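Local coordinates for replicative DNA helicase (Mycobacterium tuberculosis, PDB 2R5U) that unwinds duplex DNA ahead of the replisome as an ATP-driven hexameric 5'-3' helicase, represented here by its N-terminal domain, at the interface of chains A and B and the interface of chains A and C. Numbering follows the deposited sequence. Chains: chain A/B/C, Replicative DNA helicase.

Contact 1: the interface of chains A and B. Residues chain A 83, 85-86; chain B 114, 118, 121-122, 125.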
loop_
_atom_site.group_PDB
_atom_site.type_symbol
_atom_site.label_atom_id
_atom_site.label_comp_id
_atom_site.label_asym_id
_atom_site.label_seq_id
_atom_site.Cartn_x
_atom_site.Cartn_y
_atom_site.Cartn_z
ATOM N N ASP A 83 2.301 32.779 22.615
ATOM C CA ASP A 83 3.387 32.821 23.582
ATOM C C ASP A 83 3.806 31.400 23.942
ATOM O O ASP A 83 3.251 30.433 23.415
ATOM C CB ASP A 83 3.011 33.641 24.841
ATOM C CG ASP A 83 1.760 33.118 25.552
ATOM O OD1 ASP A 83 1.569 31.889 25.662
ATOM O OD2 ASP A 83 0.981 33.960 26.037
ATOM N N VAL A 85 3.150 29.447 26.340
ATOM C CA VAL A 85 2.043 28.612 26.843
ATOM C C VAL A 85 1.059 28.196 25.751
ATOM O O VAL A 85 0.756 27.019 25.641
ATOM C CB VAL A 85 1.268 29.294 28.051
ATOM C CG1 VAL A 85 0.023 28.449 28.469
ATOM C CG2 VAL A 85 2.194 29.480 29.258
ATOM N N THR A 86 0.573 29.148 24.957
ATOM C CA THR A 86 -0.425 28.856 23.931
ATOM C C THR A 86 0.192 28.058 22.768
ATOM O O THR A 86 -0.469 27.216 22.163
ATOM C CB THR A 86 -1.119 30.121 23.409
ATOM O OG1 THR A 86 -0.153 30.992 22.803
ATOM C CG2 THR A 86 -1.905 30.865 24.551
ATOM N N PRO B 114 2.965 34.301 30.940
ATOM C CA PRO B 114 3.527 35.206 29.924
ATOM C C PRO B 114 2.938 36.634 29.980
ATOM O O PRO B 114 3.692 37.598 30.139
ATOM C CB PRO B 114 3.176 34.511 28.608
ATOM C CG PRO B 114 3.078 33.041 28.977
ATOM C CD PRO B 114 2.388 33.082 30.331
ATOM N N ASN B 118 -3.963 37.696 29.022
ATOM C CA ASN B 118 -4.310 36.493 28.249
ATOM C C ASN B 118 -4.814 35.301 29.089
ATOM O O ASN B 118 -4.952 34.167 28.567
ATOM C CB ASN B 118 -3.112 36.050 27.435
ATOM C CG ASN B 118 -2.777 37.021 26.313
ATOM O OD1 ASN B 118 -3.645 37.753 25.828
ATOM N ND2 ASN B 118 -1.521 36.997 25.869
ATOM N N TYR B 121 -7.248 32.834 27.629
ATOM C CA TYR B 121 -6.689 31.877 26.676
ATOM C C TYR B 121 -6.052 30.717 27.414
ATOM O O TYR B 121 -6.203 29.558 27.001
ATOM C CB TYR B 121 -5.692 32.547 25.740
ATOM C CG TYR B 121 -6.331 33.572 24.843
ATOM C CD1 TYR B 121 -7.050 33.180 23.722
ATOM C CD2 TYR B 121 -6.217 34.943 25.121
ATOM C CE1 TYR B 121 -7.651 34.122 22.894
ATOM C CE2 TYR B 121 -6.801 35.895 24.290
ATOM C CZ TYR B 121 -7.522 35.473 23.188
ATOM O OH TYR B 121 -8.102 36.401 22.357
ATOM N N TYR B 122 -5.370 31.008 28.517
ATOM C CA TYR B 122 -4.787 29.933 29.325
ATOM C C TYR B 122 -5.863 29.088 29.976
ATOM O O TYR B 122 -5.710 27.877 30.059
ATOM C CB TYR B 122 -3.784 30.426 30.360
ATOM C CG TYR B 122 -2.773 31.419 29.808
ATOM C CD1 TYR B 122 -2.506 32.602 30.488
ATOM C CD2 TYR B 122 -2.074 31.176 28.603
ATOM C CE1 TYR B 122 -1.579 33.531 29.999
ATOM C CE2 TYR B 122 -1.132 32.123 28.094
ATOM C CZ TYR B 122 -0.906 33.296 28.820
ATOM O OH TYR B 122 -0.016 34.260 28.390
ATOM N N ILE B 125 -7.268 26.463 27.601
ATOM C CA ILE B 125 -6.337 25.321 27.583
ATOM C C ILE B 125 -6.585 24.388 28.770
ATOM O O ILE B 125 -6.697 23.167 28.586
ATOM C CB ILE B 125 -4.838 25.760 27.563
ATOM C CG1 ILE B 125 -4.497 26.441 26.232
ATOM C CG2 ILE B 125 -3.914 24.546 27.804
ATOM C CD1 ILE B 125 -3.175 27.238 26.242
#
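B:Tyr122 and A:Asp83 meet across an interface between two DnaB N-terminal domains, the domain type that forms a hexameric ring in this helicase. A hydrogen bond runs from the phenol OH of B:Tyr122 to the carboxylate OD2 of A:Asp83, 2.6 Å long. The two side chains approach head-on from either side of the interface; the donor sits above the carboxylate plane, 35° out of it, and the ring carries A:Asp83 CG at its edge.

Bonds within chain A fix the other carboxylate oxygen. A:Asp83 precedes helix 84-93, and its OD1 accepts a bond from the backbone N-H of A:Thr86 (OD1 to N 3.0 Å), nearly along the C-O axis. In return the hydroxyl OG1 of A:Thr86 accepts one from the backbone N-H of A:Asp83 (OG1 to N 3.0 Å). This reciprocal pair is an N-terminal helix capping box. With CG placed between its own backbone N and carbonyl carbon (chi1 57°), A:Asp83 turns OD1 back to the helix end and leaves OD2 for the neighbouring chain. The helix end would be expected to favour a charged carboxylate.

Apolar contacts flank the tyrosine-aspartate bond. The two methyls of A:Val85 divide between partners: CG1, anti to the backbone N (chi1 175°), lies 3.4 Å from ring atom CD2 of B:Tyr122, while CG2 meets CG of B:Pro114 at 3.7 Å. B:Pro114 also lays its CB against the carboxylate, 3.6 Å from CG of A:Asp83, crossing that side chain at about a right angle. The methyl CG2 of A:Thr86 reaches CE2 of B:Tyr122 at 3.8 Å, and one turn along helix 119-147 the terminal CD1 of B:Ile125 rests 3.9 Å from CA of A:Thr86.

Contact 2: the interface of chains A and C. Residues chain A 163, 166-167; chain C 163, 167.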
loop_
_atom_site.group_PDB
_atom_site.type_symbol
_atom_site.label_atom_id
_atom_site.label_comp_id
_atom_site.label_asym_id
_atom_site.label_seq_id
_atom_site.Cartn_x
_atom_site.Cartn_y
_atom_site.Cartn_z
ATOM N N GLN A 163 15.443 22.729 -16.359
ATOM C CA GLN A 163 15.360 24.191 -16.418
ATOM C C GLN A 163 14.273 24.745 -15.473
ATOM O O GLN A 163 14.455 25.811 -14.876
ATOM C CB GLN A 163 15.188 24.677 -17.866
ATOM C CG GLN A 163 16.489 24.521 -18.686
ATOM C CD GLN A 163 16.310 24.708 -20.195
ATOM O OE1 GLN A 163 15.210 24.551 -20.741
ATOM N NE2 GLN A 163 17.420 25.012 -20.884
ATOM N N ILE A 166 15.451 24.914 -11.717
ATOM C CA ILE A 166 16.266 26.066 -11.405
ATOM C C ILE A 166 15.360 27.300 -11.371
ATOM O O ILE A 166 15.566 28.212 -10.558
ATOM C CB ILE A 166 17.471 26.177 -12.393
ATOM C CG1 ILE A 166 18.339 24.912 -12.300
ATOM C CG2 ILE A 166 18.334 27.415 -12.129
ATOM C CD1 ILE A 166 19.074 24.719 -10.946
ATOM N N TYR A 167 14.341 27.307 -12.234
ATOM C CA TYR A 167 13.313 28.345 -12.191
ATOM C C TYR A 167 12.609 28.370 -10.829
ATOM O O TYR A 167 12.499 29.425 -10.218
ATOM C CB TYR A 167 12.298 28.179 -13.332
ATOM N N GLN C 163 21.329 30.531 -12.923
ATOM C CA GLN C 163 20.337 30.512 -14.000
ATOM C C GLN C 163 20.931 30.703 -15.396
ATOM O O GLN C 163 20.439 30.129 -16.365
ATOM C CB GLN C 163 19.247 31.538 -13.734
ATOM C CG GLN C 163 18.260 31.090 -12.665
ATOM C CD GLN C 163 17.296 32.191 -12.267
ATOM O OE1 GLN C 163 17.172 33.205 -12.964
ATOM N NE2 GLN C 163 16.606 32.000 -11.137
ATOM N N TYR C 167 20.125 27.775 -18.318
ATOM C CA TYR C 167 19.421 28.167 -19.542
ATOM C C TYR C 167 20.328 28.146 -20.789
ATOM O O TYR C 167 19.834 28.113 -21.915
ATOM C CB TYR C 167 18.693 29.513 -19.367
ATOM C CG TYR C 167 17.766 29.575 -18.154
ATOM C CD1 TYR C 167 17.758 30.690 -17.309
ATOM C CD2 TYR C 167 16.897 28.517 -17.850
ATOM C CE1 TYR C 167 16.912 30.749 -16.187
ATOM C CE2 TYR C 167 16.052 28.570 -16.731
ATOM C CZ TYR C 167 16.063 29.686 -15.906
ATOM O OH TYR C 167 15.229 29.742 -14.810
#
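C:Tyr167 reaches across to the helix of chain A, beside A:Gln163 and with its hydroxyl at A:Tyr167. From CB, the side chain leaves the chain C helix with CG anti to its own carbonyl carbon (chi1 -53°), which directs the ring across to the partner. The ring points its CD2-CE2 side at the CB and CG of A:Gln163: CD2 lies 4.1 Å from the side-chain CG, and the next atom, CE2, is 3.7 Å from the backbone O and a little farther from CB. The glutamine's amide plane is turned 62° from the ring. Beyond CG the glutamine is extended, and its NE2 travels back towards the backbone of C:Tyr167, 4.0 Å from CA. At the tip, the phenol OH ends against CA and CB of A:Tyr167, at 3.5 and 3.6 Å. The A:Tyr167 side chain is incomplete in the model, so the counterpart of this ring contact cannot be seen there.

A:Ile166 and C:Gln163 run antiparallel alongside each other, the branch methyl CG2 of the isoleucine lying 3.7 Å from CG of the glutamine. C:Gln163 is extended beyond CG as well, and its NE2 comes to 4.0 Å from the backbone O of A:Ile166.

In this two-fold symmetric interface the last modelled helices, 155-167 of chain A and 156-167 of chain C, each the second arm of the helical hairpin begun by the long helix starting at residue 119, pack against each other.

The centres of contact 1 and contact 2 lie about 46 Å apart, and they have no residues in common. Chain A offers the start of helix 84-93 to contact 1 and its last modelled helix, 155-167, to contact 2. The partner side of contact 1 lies largely on the long helix 119-147, first arm of the hairpin whose second arm makes contact 2. Contact 1 joins unlike surfaces, whereas contact 2 belongs to a two-fold interface. Chain A thus touches chains B and C at once, through separate surfaces. Alternation of two such interfaces would suit closure of the hexameric ring, in keeping with the six copies of the deposited assembly.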